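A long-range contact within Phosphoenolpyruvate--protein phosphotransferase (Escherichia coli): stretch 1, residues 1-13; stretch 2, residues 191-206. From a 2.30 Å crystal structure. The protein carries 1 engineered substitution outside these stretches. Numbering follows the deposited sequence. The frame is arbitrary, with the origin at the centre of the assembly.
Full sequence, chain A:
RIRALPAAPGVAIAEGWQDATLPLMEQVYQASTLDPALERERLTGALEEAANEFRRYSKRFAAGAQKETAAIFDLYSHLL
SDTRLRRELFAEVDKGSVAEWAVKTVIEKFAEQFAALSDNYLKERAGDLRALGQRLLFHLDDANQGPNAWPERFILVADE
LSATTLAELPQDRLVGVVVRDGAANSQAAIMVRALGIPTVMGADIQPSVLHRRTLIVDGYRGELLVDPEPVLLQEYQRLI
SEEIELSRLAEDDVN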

# COMPACT_ATOMS: atom_id res chain seq x y z
N ARG A 1 15.32 21.41 1.91
CA ARG A 1 15.01 21.31 3.33
C ARG A 1 13.58 21.75 3.62
O ARG A 1 13.31 22.94 3.81
CB ARG A 1 15.99 22.15 4.15
CG ARG A 1 17.44 21.78 3.93
CD ARG A 1 18.37 22.48 4.90
NE ARG A 1 19.73 21.97 4.79
CZ ARG A 1 20.79 22.51 5.38
NH1 ARG A 1 21.99 21.97 5.22
NH2 ARG A 1 20.65 23.59 6.14
N ILE A 2 12.66 20.79 3.65
CA ILE A 2 11.26 21.05 3.95
C ILE A 2 10.97 20.52 5.35
O ILE A 2 11.11 19.32 5.61
CB ILE A 2 10.31 20.42 2.92
CG1 ILE A 2 10.28 21.24 1.63
CG2 ILE A 2 8.91 20.32 3.50
CD1 ILE A 2 11.48 21.05 0.72
N ARG A 3 10.59 21.42 6.25
CA ARG A 3 10.18 21.02 7.59
C ARG A 3 8.84 20.31 7.55
O ARG A 3 7.95 20.68 6.78
CB ARG A 3 10.10 22.26 8.49
CG ARG A 3 9.71 21.97 9.92
CD ARG A 3 9.64 23.26 10.72
NE ARG A 3 10.86 24.04 10.57
CZ ARG A 3 11.08 25.20 11.17
NH1 ARG A 3 12.23 25.85 10.97
NH2 ARG A 3 10.17 25.73 11.97
N ALA A 4 8.70 19.27 8.37
CA ALA A 4 7.50 18.44 8.31
C ALA A 4 7.41 17.60 9.59
O ALA A 4 8.23 17.74 10.50
CB ALA A 4 7.51 17.56 7.07
N LEU A 5 6.40 16.70 9.62
CA LEU A 5 5.99 15.95 10.80
C LEU A 5 6.53 14.53 10.75
O LEU A 5 6.26 13.80 9.78
CB LEU A 5 4.46 15.92 10.89
CG LEU A 5 3.78 15.75 12.26
CD1 LEU A 5 2.29 16.06 12.13
CD2 LEU A 5 3.98 14.36 12.85
N PRO A 6 7.26 14.09 11.77
CA PRO A 6 7.76 12.71 11.82
C PRO A 6 6.64 11.74 12.17
O PRO A 6 6.13 11.73 13.30
CB PRO A 6 8.84 12.77 12.91
CG PRO A 6 8.40 13.88 13.80
CD PRO A 6 7.73 14.89 12.91
N ALA A 7 6.25 10.91 11.21
CA ALA A 7 5.19 9.93 11.41
C ALA A 7 5.72 8.52 11.67
O ALA A 7 5.06 7.76 12.39
CB ALA A 7 4.26 9.89 10.19
N ALA A 8 6.87 8.16 11.11
CA ALA A 8 7.47 6.86 11.33
C ALA A 8 8.98 7.01 11.26
O ALA A 8 9.48 7.67 10.33
CB ALA A 8 7.00 5.83 10.30
N PRO A 9 9.72 6.43 12.20
CA PRO A 9 11.17 6.67 12.25
C PRO A 9 11.90 6.00 11.10
O PRO A 9 11.38 5.11 10.41
CB PRO A 9 11.57 6.05 13.59
CG PRO A 9 10.56 4.98 13.83
CD PRO A 9 9.27 5.51 13.26
N GLY A 10 13.13 6.44 10.89
CA GLY A 10 14.00 5.90 9.86
C GLY A 10 14.56 6.97 8.96
O GLY A 10 14.16 8.15 9.01
N VAL A 11 15.52 6.56 8.14
CA VAL A 11 16.14 7.41 7.13
C VAL A 11 16.18 6.64 5.82
O VAL A 11 16.43 5.42 5.81
CB VAL A 11 17.56 7.86 7.54
CG1 VAL A 11 18.16 8.79 6.50
CG2 VAL A 11 17.54 8.54 8.90
N ALA A 12 15.92 7.33 4.72
CA ALA A 12 15.96 6.71 3.40
C ALA A 12 16.30 7.77 2.36
O ALA A 12 15.98 8.95 2.52
CB ALA A 12 14.63 6.04 3.05
N ILE A 13 16.96 7.33 1.29
CA ILE A 13 17.28 8.18 0.15
C ILE A 13 16.91 7.42 -1.12
O ILE A 13 17.32 6.27 -1.30
CB ILE A 13 18.76 8.60 0.14
CG1 ILE A 13 19.07 9.45 -1.10
CG2 ILE A 13 19.68 7.39 0.23
CD1 ILE A 13 20.47 10.02 -1.11
N MET A 191 0.28 1.61 9.84
CA MET A 191 0.83 0.52 9.04
C MET A 191 2.30 0.75 8.71
O MET A 191 3.11 -0.18 8.77
CB MET A 191 0.01 0.33 7.77
CG MET A 191 -1.42 -0.14 8.00
SD MET A 191 -2.36 -0.34 6.47
CE MET A 191 -1.52 -1.73 5.72
N VAL A 192 2.66 1.98 8.34
CA VAL A 192 4.05 2.25 7.97
C VAL A 192 4.97 2.11 9.17
O VAL A 192 6.12 1.70 9.04
CB VAL A 192 4.18 3.64 7.31
CG1 VAL A 192 3.52 3.64 5.94
CG2 VAL A 192 3.59 4.72 8.19
N ARG A 193 4.48 2.46 10.37
CA ARG A 193 5.28 2.22 11.57
C ARG A 193 5.45 0.73 11.82
O ARG A 193 6.53 0.28 12.24
CB ARG A 193 4.62 2.89 12.78
CG ARG A 193 4.81 4.40 12.83
CD ARG A 193 4.36 4.97 14.17
NE ARG A 193 2.91 4.93 14.32
CZ ARG A 193 2.10 5.94 14.01
NH1 ARG A 193 2.60 7.06 13.52
NH2 ARG A 193 0.79 5.82 14.18
N ALA A 194 4.40 -0.06 11.57
CA ALA A 194 4.50 -1.51 11.73
C ALA A 194 5.46 -2.12 10.71
O ALA A 194 6.16 -3.08 11.03
CB ALA A 194 3.12 -2.15 11.61
N LEU A 195 5.50 -1.57 9.50
CA LEU A 195 6.36 -2.07 8.44
C LEU A 195 7.78 -1.51 8.50
O LEU A 195 8.65 -1.99 7.78
CB LEU A 195 5.75 -1.77 7.07
CG LEU A 195 4.44 -2.50 6.75
CD1 LEU A 195 3.77 -1.88 5.54
CD2 LEU A 195 4.70 -3.98 6.52
N GLY A 196 8.02 -0.50 9.34
CA GLY A 196 9.35 0.07 9.45
C GLY A 196 9.76 0.94 8.29
O GLY A 196 10.94 0.96 7.92
N ILE A 197 8.82 1.68 7.71
CA ILE A 197 9.09 2.56 6.57
C ILE A 197 9.22 3.97 7.08
O ILE A 197 8.29 4.47 7.74
CB ILE A 197 7.97 2.45 5.51
CG1 ILE A 197 7.72 0.99 5.14
CG2 ILE A 197 8.34 3.27 4.28
CD1 ILE A 197 6.59 0.81 4.14
N PRO A 198 10.33 4.67 6.83
CA PRO A 198 10.42 6.09 7.19
C PRO A 198 9.32 6.89 6.49
O PRO A 198 9.12 6.77 5.28
CB PRO A 198 11.81 6.49 6.71
CG PRO A 198 12.58 5.21 6.64
CD PRO A 198 11.58 4.16 6.25
N THR A 199 8.61 7.70 7.27
CA THR A 199 7.44 8.40 6.75
C THR A 199 7.35 9.78 7.38
O THR A 199 7.52 9.92 8.59
CB THR A 199 6.16 7.60 7.02
OG1 THR A 199 6.20 6.37 6.29
CG2 THR A 199 4.93 8.39 6.60
N VAL A 200 7.09 10.78 6.55
CA VAL A 200 6.93 12.16 6.99
C VAL A 200 5.60 12.68 6.45
O VAL A 200 5.18 12.31 5.35
CB VAL A 200 8.12 13.03 6.53
CG1 VAL A 200 8.01 13.41 5.06
CG2 VAL A 200 8.26 14.25 7.41
N MET A 201 4.92 13.52 7.23
CA MET A 201 3.58 13.97 6.90
C MET A 201 3.45 15.47 7.15
O MET A 201 4.35 16.11 7.70
CB MET A 201 2.51 13.21 7.69
CG MET A 201 2.35 11.75 7.31
SD MET A 201 1.06 10.93 8.27
CE MET A 201 1.06 9.30 7.53
N GLY A 202 2.30 16.02 6.75
CA GLY A 202 2.03 17.44 6.95
C GLY A 202 3.04 18.35 6.30
O GLY A 202 3.25 19.47 6.78
N ALA A 203 3.66 17.91 5.21
CA ALA A 203 4.79 18.60 4.61
C ALA A 203 4.31 19.49 3.46
O ALA A 203 3.70 18.99 2.51
CB ALA A 203 5.82 17.59 4.10
N ASP A 204 4.61 20.78 3.55
CA ASP A 204 4.41 21.68 2.41
C ASP A 204 5.19 21.14 1.23
O ASP A 204 6.42 21.24 1.19
CB ASP A 204 4.84 23.11 2.75
CG ASP A 204 3.96 23.74 3.82
OD1 ASP A 204 2.84 23.24 4.04
OD2 ASP A 204 4.40 24.73 4.44
N ILE A 205 4.49 20.55 0.26
CA ILE A 205 5.13 19.78 -0.79
C ILE A 205 4.17 19.69 -1.97
O ILE A 205 2.95 19.73 -1.79
CB ILE A 205 5.54 18.37 -0.28
CG1 ILE A 205 7.06 18.23 -0.25
CG2 ILE A 205 4.88 17.25 -1.09
CD1 ILE A 205 7.59 18.09 1.13
N GLN A 206 4.72 19.60 -3.17
CA GLN A 206 3.92 19.35 -4.36
C GLN A 206 4.29 17.99 -4.93
O GLN A 206 5.39 17.83 -5.48
CB GLN A 206 4.13 20.46 -5.39
CG GLN A 206 3.58 21.81 -4.92
CD GLN A 206 3.87 22.95 -5.88
OE1 GLN A 206 4.84 22.91 -6.64
NE2 GLN A 206 3.04 23.97 -5.84

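A beta bulge interrupts the antiparallel pairing of these two strands: the carbonyl of Thr-199 accepts from two successive amides, Ala-7 N and Ala-8 N, each 3.1 Å from Thr-199 O. The general principle is that an extra residue can be absorbed without breaking the ladder. Before the bulge in stretch 1, Leu-5 and Met-201 form a reciprocal pair, with both Leu-5 N to Met-201 O and Met-201 N to Leu-5 O at 2.9 Å; within it, Thr-199 N donates to Ala-8 O at 3.2 Å. Pro-6, which has no amide hydrogen, sits at the non-hydrogen-bonded position facing Val-200, where none is required.

The Ala-7 carbonyl, unpaired across the strands, accepts a hydrogen bond from the Arg-193 side chain. Arg-193 reaches it with its guanidinium edge, NH1 lying 2.8 Å from Ala-7 O, while Arg-193 CG packs 3.6 Å from Ala-8 CB. Alanines line the close approaches: Ala-8, buried, brings CB within 3.2 Å of Ile-197 O, and Ala-4 CB lies 3.4 Å from both Val-200 CG2 and Ala-203 CB. Ile-2 extends the apolar packing, its CG2 3.5 Å from Ile-205 CD1. At Gly-10, backbone angles alone call for glycine, and a CB would clash with Pro-198 CG. Between them the stretches bury 751 Å², both sides summed.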